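Local structure of carboxynorspermidine decarboxylase (Campylobacter jejuni subsp. jejuni 81116, 3N29) at residues Lys112-Phe121 against Leu132-Gln143. The protein probably catalyses the pyridoxal-5'-phosphate-dependent decarboxylation of carboxynorspermidine to norspermidine. Numbering follows the deposited sequence.
Sequences KEIHTYSPAF and LSHHIVFNSLAQ
Thr116 joins strand 113-118 to its parallel neighbour 135-138 through both backbone groups: its N donates to His135 O (3.0 Å, nearly straight at 174°), and its O accepts from Val137 N (2.9 Å). Where the strands begin, Ile114 turns both its backbone N and O to segment 132-143, its O taking His134 N at 2.7 Å and, weakly, His135 N, while its N donates to His134 ND1. Farther along, a water bridges Ser118 O and Asn139 N.

Among side-chain bonds, Thr116 OG1 donates to Ser133 OG (2.8 Å), a hydroxyl also bonded to Ile129 O of helix 123-132. On the barrel's inner face, His115 and His135 point the same way, their rings oblique; His115 CE1 lies 3.1 Å above the plane of the His135 ring, offset toward its rim. Glu113 OE2 holds His115 in place by accepting from NE2 in the ring plane; its other oxygen pairs with Lys71.

Apolar contacts occur on both faces of the sheet. Tyr117 CD1 lies against Val137 CG1 (3.8 Å), and on the helix-covered side Phe121, with CG beside its own backbone N (chi1 -69°), brings CZ to Ile136 CG2 and CD2 to Phe138 CD1.

This is the right-handed beta-alpha-beta crossover of a TIM-type barrel, third strand to fourth. Lys71 and His115 share the carboxylate of Glu113, which probably offsets its negative charge and fixes the rotation of the His115 ring, whereas the side chain of Tyr117 comes within about 4 Å of bound pyridoxal-5'-phosphate (nearest atoms), which puts the C-terminal end of this strand beside the cofactor.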
ATOM      1  N   LYS A 112      14.520 -24.806   1.145  1.00 30.00           N
ATOM      2  CA  LYS A 112      15.952 -24.768   1.019  1.00 30.00           C
ATOM      3  C   LYS A 112      16.521 -23.931   2.169  1.00 30.00           C
ATOM      4  O   LYS A 112      15.936 -23.908   3.189  1.00 30.00           O
ATOM      5  CB  LYS A 112      16.432 -24.458  -0.373  1.00 20.00           C
ATOM      6  CG  LYS A 112      15.965 -25.485  -1.402  1.00 20.00           C
ATOM      7  CD  LYS A 112      16.486 -25.272  -2.767  1.00 20.00           C
ATOM      8  CE  LYS A 112      17.939 -25.195  -2.819  1.00 20.00           C
ATOM      9  NZ  LYS A 112      18.475 -25.443  -4.150  1.00 20.00           N
ATOM     10  N   GLU A 113      17.702 -23.371   2.043  1.00 11.24           N
ATOM     11  CA  GLU A 113      18.275 -22.596   3.141  1.00 10.75           C
ATOM     12  C   GLU A 113      17.413 -21.365   3.480  1.00 10.51           C
ATOM     13  O   GLU A 113      16.794 -20.799   2.648  1.00 10.74           O
ATOM     14  CB  GLU A 113      19.645 -22.085   2.785  1.00 11.37           C
ATOM     15  CG  GLU A 113      20.658 -23.132   2.532  1.00 14.11           C
ATOM     16  CD  GLU A 113      22.089 -22.641   2.615  1.00 17.56           C
ATOM     17  OE1 GLU A 113      22.976 -23.458   2.512  1.00 17.18           O
ATOM     18  OE2 GLU A 113      22.346 -21.457   2.736  1.00 15.66           O
ATOM     19  N   ILE A 114      17.327 -21.060   4.752  1.00  9.62           N
ATOM     20  CA  ILE A 114      16.560 -19.944   5.238  1.00 10.91           C
ATOM     21  C   ILE A 114      17.446 -19.037   6.081  1.00 12.41           C
ATOM     22  O   ILE A 114      17.995 -19.478   7.034  1.00 12.55           O
ATOM     23  CB  ILE A 114      15.396 -20.422   6.080  1.00 10.41           C
ATOM     24  CG1 ILE A 114      14.415 -21.238   5.255  1.00 10.21           C
ATOM     25  CG2 ILE A 114      14.738 -19.284   6.745  1.00 10.34           C
ATOM     26  CD1 ILE A 114      13.306 -21.697   6.006  1.00  8.66           C
ATOM     27  N   HIS A 115      17.546 -17.786   5.688  1.00 13.50           N
ATOM     28  CA  HIS A 115      18.340 -16.787   6.355  1.00 14.84           C
ATOM     29  C   HIS A 115      17.438 -15.636   6.786  1.00 15.48           C
ATOM     30  O   HIS A 115      16.894 -14.949   5.973  1.00 17.63           O
ATOM     31  CB  HIS A 115      19.385 -16.258   5.409  1.00 14.05           C
ATOM     32  CG  HIS A 115      20.360 -17.288   4.953  1.00 16.28           C
ATOM     33  ND1 HIS A 115      21.705 -17.186   5.178  1.00 16.49           N
ATOM     34  CD2 HIS A 115      20.182 -18.455   4.306  1.00 17.42           C
ATOM     35  CE1 HIS A 115      22.314 -18.237   4.681  1.00 18.27           C
ATOM     36  NE2 HIS A 115      21.414 -19.018   4.140  1.00 14.79           N
ATOM     37  N   THR A 116      17.389 -15.398   8.069  1.00 14.57           N
ATOM     38  CA  THR A 116      16.493 -14.414   8.649  1.00 14.67           C
ATOM     39  C   THR A 116      17.222 -13.249   9.319  1.00 15.03           C
ATOM     40  O   THR A 116      18.155 -13.433  10.058  1.00 16.22           O
ATOM     41  CB  THR A 116      15.553 -15.076   9.636  1.00 14.68           C
ATOM     42  OG1 THR A 116      14.982 -16.239   9.061  1.00 16.60           O
ATOM     43  CG2 THR A 116      14.485 -14.141  10.061  1.00 13.26           C
ATOM     44  N   TYR A 117      16.766 -12.047   9.029  1.00 15.46           N
ATOM     45  CA  TYR A 117      17.333 -10.840   9.552  1.00 13.73           C
ATOM     46  C   TYR A 117      16.127  -9.986   9.875  1.00 14.72           C
ATOM     47  O   TYR A 117      15.210  -9.862   9.041  1.00 15.51           O
ATOM     48  CB  TYR A 117      18.168 -10.068   8.491  1.00 14.10           C
ATOM     49  CG  TYR A 117      18.252  -8.627   8.897  1.00 12.05           C
ATOM     50  CD1 TYR A 117      19.026  -8.234  10.009  1.00 11.50           C
ATOM     51  CD2 TYR A 117      17.478  -7.656   8.239  1.00 12.81           C
ATOM     52  CE1 TYR A 117      19.069  -6.898  10.422  1.00 10.03           C
ATOM     53  CE2 TYR A 117      17.470  -6.314   8.670  1.00 15.25           C
ATOM     54  CZ  TYR A 117      18.248  -5.940   9.769  1.00 12.50           C
ATOM     55  OH  TYR A 117      18.214  -4.617  10.139  1.00 12.33           O
ATOM     56  N   SER A 118      16.145  -9.347  11.024  1.00 13.32           N
ATOM     57  CA  SER A 118      15.102  -8.378  11.339  1.00 13.54           C
ATOM     58  C   SER A 118      15.681  -7.256  12.163  1.00 13.80           C
ATOM     59  O   SER A 118      16.504  -7.510  13.004  1.00 12.89           O
ATOM     60  CB  SER A 118      14.031  -9.024  12.148  1.00 12.46           C
ATOM     61  OG  SER A 118      13.121  -8.061  12.555  1.00 13.94           O
ATOM     62  N   PRO A 119      15.228  -6.022  11.938  1.00 13.22           N
ATOM     63  CA  PRO A 119      15.642  -4.961  12.899  1.00 15.17           C
ATOM     64  C   PRO A 119      15.092  -5.115  14.291  1.00 15.62           C
ATOM     65  O   PRO A 119      15.564  -4.453  15.177  1.00 19.86           O
ATOM     66  CB  PRO A 119      15.076  -3.666  12.271  1.00 14.27           C
ATOM     67  CG  PRO A 119      14.565  -4.066  10.928  1.00 16.19           C
ATOM     68  CD  PRO A 119      14.399  -5.515  10.832  1.00 12.01           C
ATOM     69  N   ALA A 120      14.085  -5.958  14.444  1.00 17.12           N
ATOM     70  CA  ALA A 120      13.201  -6.020  15.608  1.00 17.89           C
ATOM     71  C   ALA A 120      12.686  -7.396  15.917  1.00 14.96           C
ATOM     72  O   ALA A 120      11.496  -7.538  15.812  1.00 16.51           O
ATOM     73  CB  ALA A 120      11.932  -5.109  15.363  1.00 17.90           C
ATOM     74  N   PHE A 121      13.500  -8.421  16.249  1.00 14.35           N
ATOM     75  CA  PHE A 121      12.943  -9.755  16.618  1.00 13.94           C
ATOM     76  C   PHE A 121      12.145  -9.680  17.912  1.00 13.02           C
ATOM     77  O   PHE A 121      12.523  -8.967  18.832  1.00 12.65           O
ATOM     78  CB  PHE A 121      14.007 -10.856  16.798  1.00 13.23           C
ATOM     79  CG  PHE A 121      14.699 -11.285  15.522  1.00 14.78           C
ATOM     80  CD1 PHE A 121      14.035 -12.024  14.554  1.00 15.79           C
ATOM     81  CD2 PHE A 121      16.011 -10.956  15.309  1.00 15.36           C
ATOM     82  CE1 PHE A 121      14.652 -12.373  13.347  1.00 16.51           C
ATOM     83  CE2 PHE A 121      16.639 -11.296  14.143  1.00 15.46           C
ATOM     84  CZ  PHE A 121      15.953 -12.033  13.137  1.00 16.44           C
ATOM     85  N   LEU A 132      13.334 -22.760  12.111  1.00 15.91           N
ATOM     86  CA  LEU A 132      13.310 -22.740  10.665  1.00 17.36           C
ATOM     87  C   LEU A 132      14.637 -22.285  10.022  1.00 17.68           C
ATOM     88  O   LEU A 132      14.964 -22.723   8.921  1.00 17.81           O
ATOM     89  CB  LEU A 132      12.215 -21.812  10.177  1.00 17.32           C
ATOM     90  CG  LEU A 132      10.747 -22.250  10.407  1.00 19.53           C
ATOM     91  CD1 LEU A 132       9.937 -21.057  10.036  1.00 19.20           C
ATOM     92  CD2 LEU A 132      10.318 -23.573   9.665  1.00 20.07           C
ATOM     93  N   SER A 133      15.375 -21.384  10.670  1.00 18.06           N
ATOM     94  CA  SER A 133      16.473 -20.664  10.006  1.00 17.15           C
ATOM     95  C   SER A 133      17.808 -21.336  10.074  1.00 17.74           C
ATOM     96  O   SER A 133      18.160 -21.888  11.104  1.00 19.20           O
ATOM     97  CB  SER A 133      16.600 -19.275  10.634  1.00 18.07           C
ATOM     98  OG  SER A 133      15.347 -18.635  10.553  1.00 17.53           O
ATOM     99  N   HIS A 134      18.563 -21.299   8.978  1.00 17.77           N
ATOM    100  CA  HIS A 134      19.968 -21.705   9.022  1.00 17.20           C
ATOM    101  C   HIS A 134      20.876 -20.630   9.607  1.00 16.89           C
ATOM    102  O   HIS A 134      21.727 -20.922  10.479  1.00 15.94           O
ATOM    103  CB  HIS A 134      20.429 -22.166   7.643  1.00 16.37           C
ATOM    104  CG  HIS A 134      19.642 -23.326   7.161  1.00 17.59           C
ATOM    105  ND1 HIS A 134      18.405 -23.174   6.577  1.00 15.10           N
ATOM    106  CD2 HIS A 134      19.848 -24.669   7.292  1.00 19.79           C
ATOM    107  CE1 HIS A 134      17.895 -24.372   6.332  1.00 21.72           C
ATOM    108  NE2 HIS A 134      18.753 -25.296   6.749  1.00 20.58           N
ATOM    109  N   HIS A 135      20.695 -19.398   9.135  1.00 15.97           N
ATOM    110  CA  HIS A 135      21.359 -18.238   9.658  1.00 16.18           C
ATOM    111  C   HIS A 135      20.342 -17.271  10.294  1.00 16.29           C
ATOM    112  O   HIS A 135      19.247 -17.098   9.748  1.00 14.91           O
ATOM    113  CB  HIS A 135      21.990 -17.469   8.523  1.00 17.63           C
ATOM    114  CG  HIS A 135      23.189 -18.131   7.922  1.00 18.14           C
ATOM    115  ND1 HIS A 135      24.056 -17.454   7.083  1.00 17.46           N
ATOM    116  CD2 HIS A 135      23.647 -19.409   7.994  1.00 20.88           C
ATOM    117  CE1 HIS A 135      25.040 -18.275   6.737  1.00 18.04           C
ATOM    118  NE2 HIS A 135      24.812 -19.463   7.269  1.00 17.71           N
ATOM    119  N   ILE A 136      20.728 -16.648  11.415  1.00 15.63           N
ATOM    120  CA  ILE A 136      20.008 -15.529  11.981  1.00 15.17           C
ATOM    121  C   ILE A 136      20.959 -14.332  12.118  1.00 15.21           C
ATOM    122  O   ILE A 136      22.052 -14.431  12.681  1.00 13.61           O
ATOM    123  CB  ILE A 136      19.348 -15.891  13.292  1.00 15.38           C
ATOM    124  CG1 ILE A 136      18.221 -16.926  13.067  1.00 16.44           C
ATOM    125  CG2 ILE A 136      18.647 -14.623  13.960  1.00 15.65           C
ATOM    126  CD1 ILE A 136      17.694 -17.567  14.444  1.00 15.73           C
ATOM    127  N   VAL A 137      20.525 -13.165  11.635  1.00 14.89           N
ATOM    128  CA  VAL A 137      21.388 -11.995  11.661  1.00 14.32           C
ATOM    129  C   VAL A 137      20.697 -10.993  12.505  1.00 14.37           C
ATOM    130  O   VAL A 137      19.499 -10.670  12.253  1.00 14.38           O
ATOM    131  CB  VAL A 137      21.649 -11.397  10.294  1.00 14.74           C
ATOM    132  CG1 VAL A 137      22.339 -10.014  10.399  1.00 16.38           C
ATOM    133  CG2 VAL A 137      22.458 -12.364   9.456  1.00 17.02           C
ATOM    134  N   PHE A 138      21.408 -10.544  13.527  1.00 12.62           N
ATOM    135  CA  PHE A 138      20.857  -9.500  14.406  1.00 13.49           C
ATOM    136  C   PHE A 138      21.225  -8.079  13.979  1.00 12.53           C
ATOM    137  O   PHE A 138      22.272  -7.812  13.383  1.00 13.45           O
ATOM    138  CB  PHE A 138      21.295  -9.742  15.846  1.00 12.85           C
ATOM    139  CG  PHE A 138      20.843 -11.088  16.424  1.00 13.12           C
ATOM    140  CD1 PHE A 138      19.518 -11.306  16.776  1.00 16.56           C
ATOM    141  CD2 PHE A 138      21.786 -12.170  16.547  1.00 17.35           C
ATOM    142  CE1 PHE A 138      19.117 -12.531  17.288  1.00 17.25           C
ATOM    143  CE2 PHE A 138      21.386 -13.373  17.035  1.00 15.27           C
ATOM    144  CZ  PHE A 138      20.040 -13.555  17.434  1.00 13.98           C
ATOM    145  N   ASN A 139      20.339  -7.154  14.325  1.00 12.42           N
ATOM    146  CA  ASN A 139      20.497  -5.742  14.014  1.00 11.59           C
ATOM    147  C   ASN A 139      21.289  -4.911  15.073  1.00 11.30           C
ATOM    148  O   ASN A 139      21.750  -3.849  14.780  1.00 11.43           O
ATOM    149  CB  ASN A 139      19.118  -5.081  13.794  1.00 10.45           C
ATOM    150  CG  ASN A 139      19.241  -3.689  13.275  1.00 11.42           C
ATOM    151  OD1 ASN A 139      18.916  -2.709  13.990  1.00 10.78           O
ATOM    152  ND2 ASN A 139      19.778  -3.570  12.058  1.00  8.04           N
ATOM    153  N   SER A 140      21.437  -5.416  16.295  1.00 11.16           N
ATOM    154  CA  SER A 140      22.116  -4.728  17.345  1.00 10.65           C
ATOM    155  C   SER A 140      22.706  -5.778  18.329  1.00 11.12           C
ATOM    156  O   SER A 140      22.239  -6.911  18.387  1.00  9.74           O
ATOM    157  CB  SER A 140      21.102  -3.856  18.092  1.00 10.18           C
ATOM    158  OG  SER A 140      20.210  -4.690  18.871  1.00 11.27           O
ATOM    159  N   LEU A 141      23.626  -5.330  19.175  1.00 11.32           N
ATOM    160  CA  LEU A 141      24.229  -6.209  20.191  1.00 11.46           C
ATOM    161  C   LEU A 141      23.202  -6.649  21.227  1.00 12.10           C
ATOM    162  O   LEU A 141      23.216  -7.806  21.656  1.00 10.94           O
ATOM    163  CB  LEU A 141      25.397  -5.500  20.873  1.00 10.79           C
ATOM    164  CG  LEU A 141      26.601  -5.282  19.963  1.00 12.42           C
ATOM    165  CD1 LEU A 141      27.740  -4.569  20.758  1.00 11.47           C
ATOM    166  CD2 LEU A 141      27.069  -6.623  19.382  1.00 13.22           C
ATOM    167  N   ALA A 142      22.307  -5.715  21.615  1.00 12.44           N
ATOM    168  CA  ALA A 142      21.225  -5.996  22.575  1.00 13.08           C
ATOM    169  C   ALA A 142      20.342  -7.145  22.072  1.00 12.64           C
ATOM    170  O   ALA A 142      20.062  -8.092  22.818  1.00 12.60           O
ATOM    171  CB  ALA A 142      20.393  -4.750  22.869  1.00 12.25           C
ATOM    172  N   GLN A 143      19.954  -7.104  20.804  1.00 12.61           N
ATOM    173  CA  GLN A 143      19.088  -8.136  20.256  1.00 12.97           C
ATOM    174  C   GLN A 143      19.852  -9.480  20.227  1.00 13.34           C
ATOM    175  O   GLN A 143      19.320 -10.509  20.646  1.00 11.49           O
ATOM    176  CB  GLN A 143      18.604  -7.736  18.867  1.00 12.94           C
ATOM    177  CG  GLN A 143      17.483  -6.725  18.863  1.00 13.85           C
ATOM    178  CD  GLN A 143      16.178  -7.376  18.564  1.00 14.15           C
ATOM    179  OE1 GLN A 143      15.196  -7.250  19.297  1.00 16.74           O
ATOM    180  NE2 GLN A 143      16.167  -8.097  17.507  1.00 10.11           N
TER
HETATM  181  O   HOH W   1      17.860  -7.942  15.379  1.00 13.49           O